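Local coordinates for xylose isomerase-like TIM barrel domain-containing protein (Parabacteroides distasonis, PDB 4KW2) that is of unknown function but folds as a xylose isomerase-like TIM barrel and is probably a sugar isomerase or a related enzyme, at residues A[50-55]-A[92-97]; A[24-29]-A[46-51]; A[111-116]-A[140-145]. One frame throughout, in Å; residues are numbered along the deposited sequence.

Contact 1 (A[50-55]-A[92-97]); sequences YAEAFF and PIAFGV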
loop_
_atom_site.group_PDB
_atom_site.type_symbol
_atom_site.label_atom_id
_atom_site.label_comp_id
_atom_site.label_asym_id
_atom_site.label_seq_id
_atom_site.Cartn_x
_atom_site.Cartn_y
_atom_site.Cartn_z
ATOM N N TYR A 50 -17.724 -5.206 19.568
ATOM C CA TYR A 50 -17.315 -6.457 18.912
ATOM C C TYR A 50 -15.873 -6.377 18.426
ATOM O O TYR A 50 -15.371 -5.293 18.137
ATOM C CB TYR A 50 -18.226 -6.755 17.721
ATOM C CG TYR A 50 -19.684 -6.914 18.084
ATOM C CD1 TYR A 50 -20.181 -8.138 18.514
ATOM C CD2 TYR A 50 -20.570 -5.836 18.000
ATOM C CE1 TYR A 50 -21.513 -8.289 18.856
ATOM C CE2 TYR A 50 -21.909 -5.981 18.338
ATOM C CZ TYR A 50 -22.371 -7.209 18.762
ATOM O OH TYR A 50 -23.689 -7.370 19.094
ATOM N N ALA A 51 -15.211 -7.526 18.334
ATOM C CA ALA A 51 -13.834 -7.566 17.853
ATOM C C ALA A 51 -13.559 -8.793 16.985
ATOM O O ALA A 51 -14.090 -9.870 17.232
ATOM C CB ALA A 51 -12.874 -7.521 19.025
ATOM N N GLU A 52 -12.756 -8.596 15.942
ATOM C CA GLU A 52 -12.189 -9.685 15.151
ATOM C C GLU A 52 -10.692 -9.701 15.439
ATOM O O GLU A 52 -9.959 -8.811 14.995
ATOM C CB GLU A 52 -12.440 -9.475 13.656
ATOM C CG GLU A 52 -11.731 -10.491 12.762
ATOM C CD GLU A 52 -12.070 -10.340 11.289
ATOM O OE1 GLU A 52 -12.978 -9.543 10.958
ATOM O OE2 GLU A 52 -11.426 -11.022 10.453
ATOM N N ALA A 53 -10.240 -10.703 16.188
ATOM C CA ALA A 53 -8.869 -10.710 16.680
ATOM C C ALA A 53 -7.933 -11.591 15.849
ATOM O O ALA A 53 -8.272 -12.720 15.484
ATOM C CB ALA A 53 -8.837 -11.120 18.139
ATOM N N PHE A 54 -6.754 -11.048 15.563
ATOM C CA PHE A 54 -5.690 -11.769 14.887
ATOM C C PHE A 54 -4.754 -12.375 15.933
ATOM O O PHE A 54 -4.528 -11.789 17.004
ATOM C CB PHE A 54 -4.908 -10.835 13.950
ATOM C CG PHE A 54 -3.948 -9.923 14.668
ATOM C CD1 PHE A 54 -4.386 -8.726 15.229
ATOM C CD2 PHE A 54 -2.620 -10.273 14.810
ATOM C CE1 PHE A 54 -3.508 -7.902 15.915
ATOM C CE2 PHE A 54 -1.737 -9.449 15.492
ATOM C CZ PHE A 54 -2.183 -8.262 16.042
ATOM N N PHE A 55 -4.190 -13.532 15.603
ATOM C CA PHE A 55 -3.322 -14.275 16.511
ATOM C C PHE A 55 -1.906 -13.703 16.574
ATOM O O PHE A 55 -1.448 -13.005 15.660
ATOM C CB PHE A 55 -3.239 -15.740 16.074
ATOM C CG PHE A 55 -4.399 -16.597 16.516
ATOM C CD1 PHE A 55 -5.588 -16.047 16.976
ATOM C CD2 PHE A 55 -4.299 -17.980 16.432
ATOM C CE1 PHE A 55 -6.639 -16.858 17.372
ATOM C CE2 PHE A 55 -5.343 -18.792 16.823
ATOM C CZ PHE A 55 -6.520 -18.230 17.286
ATOM N N PRO A 92 -16.021 -11.178 21.877
ATOM C CA PRO A 92 -14.958 -11.709 21.027
ATOM C C PRO A 92 -15.579 -12.501 19.889
ATOM O O PRO A 92 -15.404 -13.709 19.803
ATOM C CB PRO A 92 -14.177 -12.606 21.978
ATOM C CG PRO A 92 -15.228 -13.126 22.901
ATOM C CD PRO A 92 -16.213 -12.007 23.080
ATOM N N ILE A 93 -16.298 -11.796 19.025
ATOM C CA ILE A 93 -17.213 -12.405 18.062
ATOM C C ILE A 93 -16.490 -13.193 16.969
ATOM O O ILE A 93 -17.006 -14.204 16.492
ATOM C CB ILE A 93 -18.127 -11.327 17.422
ATOM C CG1 ILE A 93 -19.332 -11.951 16.715
ATOM C CG2 ILE A 93 -17.357 -10.425 16.465
ATOM C CD1 ILE A 93 -20.466 -12.262 17.657
ATOM N N ALA A 94 -15.300 -12.743 16.581
ATOM C CA ALA A 94 -14.588 -13.379 15.486
ATOM C C ALA A 94 -13.100 -13.515 15.750
ATOM O O ALA A 94 -12.514 -12.739 16.498
ATOM C CB ALA A 94 -14.814 -12.604 14.194
ATOM N N PHE A 95 -12.511 -14.526 15.124
ATOM C CA PHE A 95 -11.076 -14.644 15.006
ATOM C C PHE A 95 -10.737 -14.874 13.542
ATOM O O PHE A 95 -11.473 -15.548 12.829
ATOM C CB PHE A 95 -10.557 -15.802 15.855
ATOM C CG PHE A 95 -10.686 -15.564 17.325
ATOM C CD1 PHE A 95 -9.791 -14.738 17.982
ATOM C CD2 PHE A 95 -11.707 -16.150 18.051
ATOM C CE1 PHE A 95 -9.910 -14.503 19.341
ATOM C CE2 PHE A 95 -11.831 -15.918 19.410
ATOM C CZ PHE A 95 -10.931 -15.093 20.055
ATOM N N GLY A 96 -9.617 -14.314 13.110
ATOM C CA GLY A 96 -9.140 -14.494 11.751
ATOM C C GLY A 96 -8.235 -13.339 11.386
ATOM O O GLY A 96 -8.107 -12.404 12.179
ATOM N N VAL A 97 -7.613 -13.377 10.203
ATOM C CA VAL A 97 -7.885 -14.392 9.182
ATOM C C VAL A 97 -6.922 -15.583 9.290
ATOM O O VAL A 97 -5.701 -15.427 9.229
ATOM C CB VAL A 97 -7.802 -13.795 7.762
ATOM C CG1 VAL A 97 -8.174 -14.835 6.712
ATOM C CG2 VAL A 97 -8.697 -12.570 7.643
#
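E52 and A94 face each other across two neighbouring parallel strands, with A53 and F95 paired one residue further on. Three backbone bonds lock this register: A94 N to A51 O, then A53 N to A94 O, and G96 N to A53 O, the last at 3.2 Å. The strand axes run 23° apart. Between the bonds, E52 CA offers its hydrogen to A94 O at 3.4 Å.

The side chain of E52 stands extended on the face it shares with A94. With CG anti to the backbone N (chi1 173°), CB rests 4.0 Å from A94 CB. CG touches the same methyl, and the carboxylate travels on beside G96, OE2 lying 4.0 Å from G96 O without bonding to it. Its bonds lie elsewhere on the barrel: OE1 meets S240 OG, while OE2 takes T122 OG1 and H203 NE2, fixing the rotation of the carboxylate. With an alanine here, S240, T122 and H203 would probably lose their shared carboxylate partner and the space beside A94 and G96 would be left unfilled.

The opposite face is apolar. A53 CB packs against CD1 and CE1 of the F95 ring, 3.7 Å from CD1, and F55 brings the edge of its ring to F95 CD1 at 3.8 Å. G96 has backbone angles that suit glycine, and the peptide bond between it and V97 is cis.

This seam of the TIM barrel thus separates two chemistries, oily packing behind the strands and, within the barrel, a buried carboxylate held in place by polar partners from three other strands.

Contact 2 (A[24-29]-A[46-51]); sequences VGIQTW and LGMGYA. With EDO (1,2-ethanediol), chain I.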
loop_
_atom_site.group_PDB
_atom_site.type_symbol
_atom_site.label_atom_id
_atom_site.label_comp_id
_atom_site.label_asym_id
_atom_site.label_seq_id
_atom_site.Cartn_x
_atom_site.Cartn_y
_atom_site.Cartn_z
ATOM N N VAL A 24 -21.195 -3.817 14.199
ATOM C CA VAL A 24 -19.977 -3.106 13.863
ATOM C C VAL A 24 -18.898 -3.478 14.876
ATOM O O VAL A 24 -19.053 -3.239 16.078
ATOM C CB VAL A 24 -20.176 -1.576 13.881
ATOM C CG1 VAL A 24 -18.934 -0.877 13.334
ATOM C CG2 VAL A 24 -21.411 -1.194 13.075
ATOM N N GLY A 25 -17.810 -4.062 14.379
ATOM C CA GLY A 25 -16.680 -4.444 15.213
ATOM C C GLY A 25 -15.366 -3.911 14.686
ATOM O O GLY A 25 -15.289 -3.363 13.582
ATOM N N ILE A 26 -14.321 -4.077 15.484
ATOM C CA ILE A 26 -12.986 -3.675 15.075
ATOM C C ILE A 26 -12.114 -4.880 14.734
ATOM O O ILE A 26 -12.218 -5.929 15.367
ATOM C CB ILE A 26 -12.305 -2.833 16.169
ATOM C CG1 ILE A 26 -11.077 -2.125 15.598
ATOM C CG2 ILE A 26 -11.925 -3.681 17.381
ATOM C CD1 ILE A 26 -10.451 -1.150 16.563
ATOM N N GLN A 27 -11.262 -4.722 13.723
ATOM C CA GLN A 27 -10.150 -5.648 13.510
ATOM C C GLN A 27 -9.026 -5.226 14.435
ATOM O O GLN A 27 -8.525 -4.101 14.336
ATOM C CB GLN A 27 -9.663 -5.608 12.068
ATOM C CG GLN A 27 -10.710 -6.029 11.054
ATOM C CD GLN A 27 -10.175 -6.012 9.637
ATOM O OE1 GLN A 27 -9.038 -6.426 9.388
ATOM N NE2 GLN A 27 -10.986 -5.514 8.699
ATOM N N THR A 28 -8.620 -6.116 15.335
ATOM C CA THR A 28 -7.580 -5.774 16.308
ATOM C C THR A 28 -6.239 -5.481 15.618
ATOM O O THR A 28 -5.383 -4.813 16.190
ATOM C CB THR A 28 -7.414 -6.866 17.384
ATOM O OG1 THR A 28 -7.111 -8.120 16.769
ATOM C CG2 THR A 28 -8.697 -7.014 18.200
ATOM N N TRP A 29 -6.064 -5.960 14.387
ATOM C CA TRP A 29 -4.884 -5.610 13.581
ATOM C C TRP A 29 -4.636 -4.095 13.532
ATOM O O TRP A 29 -3.495 -3.646 13.444
ATOM C CB TRP A 29 -5.006 -6.171 12.157
ATOM C CG TRP A 29 -3.799 -5.886 11.354
ATOM C CD1 TRP A 29 -3.696 -5.001 10.328
ATOM C CD2 TRP A 29 -2.492 -6.448 11.537
ATOM N NE1 TRP A 29 -2.411 -4.979 9.850
ATOM C CE2 TRP A 29 -1.648 -5.858 10.575
ATOM C CE3 TRP A 29 -1.957 -7.393 12.419
ATOM C CZ2 TRP A 29 -0.292 -6.188 10.462
ATOM C CZ3 TRP A 29 -0.619 -7.720 12.313
ATOM C CH2 TRP A 29 0.205 -7.114 11.341
ATOM N N LEU A 46 -13.431 3.976 21.138
ATOM C CA LEU A 46 -14.119 4.086 19.855
ATOM C C LEU A 46 -15.627 3.885 19.977
ATOM O O LEU A 46 -16.384 4.387 19.153
ATOM C CB LEU A 46 -13.551 3.070 18.864
ATOM C CG LEU A 46 -12.158 3.416 18.335
ATOM C CD1 LEU A 46 -11.458 2.182 17.797
ATOM C CD2 LEU A 46 -12.245 4.502 17.267
ATOM N N GLY A 47 -16.052 3.134 20.990
ATOM C CA GLY A 47 -17.468 2.860 21.219
ATOM C C GLY A 47 -17.987 1.702 20.385
ATOM O O GLY A 47 -19.062 1.797 19.798
HETATM N N MSE A 48 -17.230 0.604 20.344
HETATM C CA MSE A 48 -17.633 -0.607 19.611
HETATM C C MSE A 48 -17.731 -1.795 20.538
HETATM O O MSE A 48 -16.958 -1.914 21.498
HETATM C CB MSE A 48 -16.623 -0.891 18.506
HETATM C CG MSE A 48 -16.851 0.045 17.330
HETATM SE SE MSE A 48 -15.622 -0.427 15.869
HETATM C CE MSE A 48 -14.038 0.430 16.624
ATOM N N GLY A 49 -18.673 -2.693 20.244
ATOM C CA GLY A 49 -18.976 -3.822 21.127
ATOM C C GLY A 49 -18.561 -5.185 20.604
ATOM O O GLY A 49 -18.993 -6.209 21.141
ATOM N N TYR A 50 -17.724 -5.206 19.568
ATOM C CA TYR A 50 -17.315 -6.457 18.912
ATOM C C TYR A 50 -15.873 -6.377 18.426
ATOM O O TYR A 50 -15.371 -5.293 18.137
ATOM C CB TYR A 50 -18.226 -6.755 17.721
ATOM C CG TYR A 50 -19.684 -6.914 18.084
ATOM C CD1 TYR A 50 -20.181 -8.138 18.514
ATOM C CD2 TYR A 50 -20.570 -5.836 18.000
ATOM C CE1 TYR A 50 -21.513 -8.289 18.856
ATOM C CE2 TYR A 50 -21.909 -5.981 18.338
ATOM C CZ TYR A 50 -22.371 -7.209 18.762
ATOM O OH TYR A 50 -23.689 -7.370 19.094
ATOM N N ALA A 51 -15.211 -7.526 18.334
ATOM C CA ALA A 51 -13.834 -7.566 17.853
ATOM C C ALA A 51 -13.559 -8.793 16.985
ATOM O O ALA A 51 -14.090 -9.870 17.232
ATOM C CB ALA A 51 -12.874 -7.521 19.025
HETATM C C1 EDO I . -22.266 -1.844 21.885
HETATM O O1 EDO I . -22.997 -2.707 21.000
HETATM C C2 EDO I . -21.825 -0.579 21.151
HETATM O O2 EDO I . -20.885 0.155 21.947
HETATM O O HOH W 1 -20.440 -1.843 17.894
#
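I26 and A51 form a parallel bridge, their CA atoms 4.9 Å apart, where strand 23-27 runs beside the start of strand 50-53. One direct backbone bond joins the segments, I26 N to Y50 O at 3.1 Å. Beyond it the A51 CA hydrogen points at I26 O, a weaker link of the same parallel pairing. At the other end a water spans the gap, giving a hydrogen to V24 O and accepting one from G49 N. G25 lies close against the Y50 side chain: G25 CA is 3.7 Å from Y50 CB, and a side chain at this position would clash with that atom.

The selenomethionine M48 reaches across to strand 23-27. Its chain turns at chi3 (-78°), which carries CE over to I26 while SE rests against the G25 carbonyl group, 3.7 Å from G25 C. CE touches I26 CB at 3.7 Å and also lies near I26 CD1. The two side chains meet at about a right angle. V24 CG1 crosses the M48 chain obliquely, 4.2 Å from M48 SE. I26 is drawn out, with CG1 anti to the backbone N (chi1 -165°), and its CD1 meets L46 CD1 at 3.7 Å. The Y50 ring turns an edge to V24 O, with CD2 at 3.6 Å.

G47, of positive phi, closes helix 36-46 in a Schellman motif, from which the chain enters strand 50-53. The contact therefore completes a beta-alpha-beta unit of the barrel: I26 and M48 both pack on T43 of helix 36-46, while V24 and M48 reach L257 and Q261 of helix 250-262.

Contact 3 (A[111-116]-A[140-145]); sequences AFAHKI and YDMEVA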
loop_
_atom_site.group_PDB
_atom_site.type_symbol
_atom_site.label_atom_id
_atom_site.label_comp_id
_atom_site.label_asym_id
_atom_site.label_seq_id
_atom_site.Cartn_x
_atom_site.Cartn_y
_atom_site.Cartn_z
ATOM N N ALA A 111 -11.667 -25.227 17.844
ATOM C CA ALA A 111 -11.870 -25.554 19.259
ATOM C C ALA A 111 -11.646 -24.322 20.128
ATOM O O ALA A 111 -12.419 -24.051 21.043
ATOM C CB ALA A 111 -10.934 -26.675 19.693
ATOM N N PHE A 112 -10.585 -23.579 19.830
ATOM C CA PHE A 112 -10.257 -22.359 20.563
ATOM C C PHE A 112 -11.330 -21.283 20.391
ATOM O O PHE A 112 -11.790 -20.701 21.366
ATOM C CB PHE A 112 -8.903 -21.815 20.112
ATOM C CG PHE A 112 -8.536 -20.513 20.756
ATOM C CD1 PHE A 112 -8.158 -20.471 22.087
ATOM C CD2 PHE A 112 -8.575 -19.326 20.033
ATOM C CE1 PHE A 112 -7.816 -19.270 22.688
ATOM C CE2 PHE A 112 -8.240 -18.123 20.629
ATOM C CZ PHE A 112 -7.856 -18.096 21.960
ATOM N N ALA A 113 -11.718 -21.022 19.146
ATOM C CA ALA A 113 -12.793 -20.076 18.858
ATOM C C ALA A 113 -14.040 -20.392 19.681
ATOM O O ALA A 113 -14.640 -19.500 20.281
ATOM C CB ALA A 113 -13.127 -20.084 17.376
ATOM N N HIS A 114 -14.421 -21.662 19.704
ATOM C CA HIS A 114 -15.580 -22.114 20.468
ATOM C C HIS A 114 -15.377 -21.904 21.966
ATOM O O HIS A 114 -16.277 -21.446 22.663
ATOM C CB HIS A 114 -15.841 -23.593 20.190
ATOM C CG HIS A 114 -16.960 -24.172 20.997
ATOM N ND1 HIS A 114 -18.282 -24.049 20.630
ATOM C CD2 HIS A 114 -16.953 -24.874 22.155
ATOM C CE1 HIS A 114 -19.043 -24.650 21.527
ATOM N NE2 HIS A 114 -18.262 -25.158 22.462
ATOM N N LYS A 115 -14.188 -22.235 22.451
ATOM C CA LYS A 115 -13.871 -22.111 23.867
ATOM C C LYS A 115 -13.942 -20.653 24.341
ATOM O O LYS A 115 -14.402 -20.380 25.445
ATOM C CB LYS A 115 -12.485 -22.710 24.145
ATOM C CG LYS A 115 -12.158 -22.890 25.620
ATOM C CD LYS A 115 -11.189 -24.043 25.867
ATOM C CE LYS A 115 -9.846 -23.852 25.167
ATOM N NZ LYS A 115 -9.703 -24.602 23.883
ATOM N N ILE A 116 -13.497 -19.722 23.507
ATOM C CA ILE A 116 -13.534 -18.298 23.853
ATOM C C ILE A 116 -14.934 -17.713 23.635
ATOM O O ILE A 116 -15.283 -16.685 24.208
ATOM C CB ILE A 116 -12.468 -17.508 23.063
ATOM C CG1 ILE A 116 -11.068 -18.019 23.428
ATOM C CG2 ILE A 116 -12.562 -16.012 23.340
ATOM C CD1 ILE A 116 -10.732 -17.928 24.908
ATOM N N TYR A 140 -18.723 -27.501 15.813
ATOM C CA TYR A 140 -18.645 -26.441 16.819
ATOM C C TYR A 140 -19.717 -25.360 16.655
ATOM O O TYR A 140 -19.677 -24.347 17.351
ATOM C CB TYR A 140 -17.260 -25.790 16.788
ATOM C CG TYR A 140 -16.127 -26.719 17.175
ATOM C CD1 TYR A 140 -15.921 -27.089 18.504
ATOM C CD2 TYR A 140 -15.252 -27.217 16.217
ATOM C CE1 TYR A 140 -14.878 -27.935 18.859
ATOM C CE2 TYR A 140 -14.213 -28.060 16.561
ATOM C CZ TYR A 140 -14.028 -28.418 17.880
ATOM O OH TYR A 140 -12.985 -29.254 18.205
ATOM N N ASP A 141 -20.669 -25.571 15.748
ATOM C CA ASP A 141 -21.694 -24.566 15.441
ATOM C C ASP A 141 -21.076 -23.184 15.156
ATOM O O ASP A 141 -21.631 -22.149 15.525
ATOM C CB ASP A 141 -22.709 -24.481 16.585
ATOM C CG ASP A 141 -23.910 -23.611 16.246
ATOM O OD1 ASP A 141 -24.256 -23.497 15.049
ATOM O OD2 ASP A 141 -24.508 -23.037 17.182
HETATM N N MSE A 142 -19.928 -23.189 14.483
HETATM C CA MSE A 142 -19.172 -21.980 14.185
HETATM C C MSE A 142 -19.485 -21.536 12.788
HETATM O O MSE A 142 -19.473 -22.339 11.858
HETATM C CB MSE A 142 -17.688 -22.331 14.296
HETATM C CG MSE A 142 -16.761 -21.122 14.211
HETATM SE SE MSE A 142 -17.099 -19.878 15.695
HETATM C CE MSE A 142 -16.697 -21.114 17.169
ATOM N N GLU A 143 -19.772 -20.252 12.618
ATOM C CA GLU A 143 -19.929 -19.695 11.284
ATOM C C GLU A 143 -18.560 -19.414 10.679
ATOM O O GLU A 143 -17.606 -19.109 11.391
ATOM C CB GLU A 143 -20.785 -18.435 11.318
ATOM C CG GLU A 143 -22.228 -18.723 11.692
ATOM C CD GLU A 143 -23.127 -17.521 11.505
ATOM O OE1 GLU A 143 -22.807 -16.440 12.050
ATOM O OE2 GLU A 143 -24.155 -17.665 10.814
ATOM N N VAL A 144 -18.476 -19.541 9.361
ATOM C CA VAL A 144 -17.218 -19.422 8.639
ATOM C C VAL A 144 -17.383 -18.403 7.516
ATOM O O VAL A 144 -18.273 -18.539 6.676
ATOM C CB VAL A 144 -16.789 -20.783 8.053
ATOM C CG1 VAL A 144 -15.440 -20.673 7.355
ATOM C CG2 VAL A 144 -16.735 -21.837 9.152
ATOM N N ALA A 145 -16.546 -17.371 7.529
ATOM C CA ALA A 145 -16.534 -16.369 6.473
ATOM C C ALA A 145 -15.256 -16.539 5.663
ATOM O O ALA A 145 -14.155 -16.243 6.142
ATOM C CB ALA A 145 -16.618 -14.973 7.062
#
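A111 and Y140 carry a CH-pi contact at the outer side of the barrel, where Y140 lies against helix 103-116. A111 CA sits over one face of the Y140 ring, 4.2 Å from its centroid and 26° off the normal. A111 N lies above the same ring nearer its rim, and the A111 methyl comes against the phenol end, A111 CB to Y140 OH 3.6 Å. Y140 thus lays its ring along the helix backbone; its CG, anti to the carbonyl carbon (chi1 -64°), projects the ring that way.

The aromatic pair is H114 with Y140. The imidazole meets the phenol ring obliquely, the planes at 45° and the centroids 5.8 Å apart. The nearer touch is aliphatic, H114 CB to Y140 CD1 at 3.9 Å.

The remaining apolar packing comes from the selenomethionine M142. Bends at chi2 and chi3 fold its chain back on itself, bringing the terminal methyl under the helix. There CE lies 3.7 Å from A113 CB and 3.5 Å from H114 N, with H114 CA and CB also close. The contact is van der Waals and ring packing, with no direct hydrogen bond between the segments.

D141 ends the preceding helix in a Schellman motif, and strand 143-146 begins after M142. M142 lies between helix 103-116 and strand 120-123, touching F110 of the helix and V121 of the strand, which A113 also meets. Y140, further out, packs on D107 and F110 of helix 103-116 as well.

How the contacts relate
Contacts 1 and 2 are both buried and share strand 50-53, at Y50 and A51; together they join three consecutive strands of the barrel, 23-27, 50-53 and 91-98. Backbone bonding sets their register, and E52 N and O probably bond to I26 O and T28 N across the seam. Contact 3 lies further out, where a helix meets the chain leading into a strand, and it works through rings and methyls instead. It still touches contact 1, since F112 and I116 of helix 103-116 pack on F55 and F95, but stays about 9 Å from contact 2 at the nearest atoms. In contact 1 a carboxylate that takes part in the contact itself is bonded to other strands.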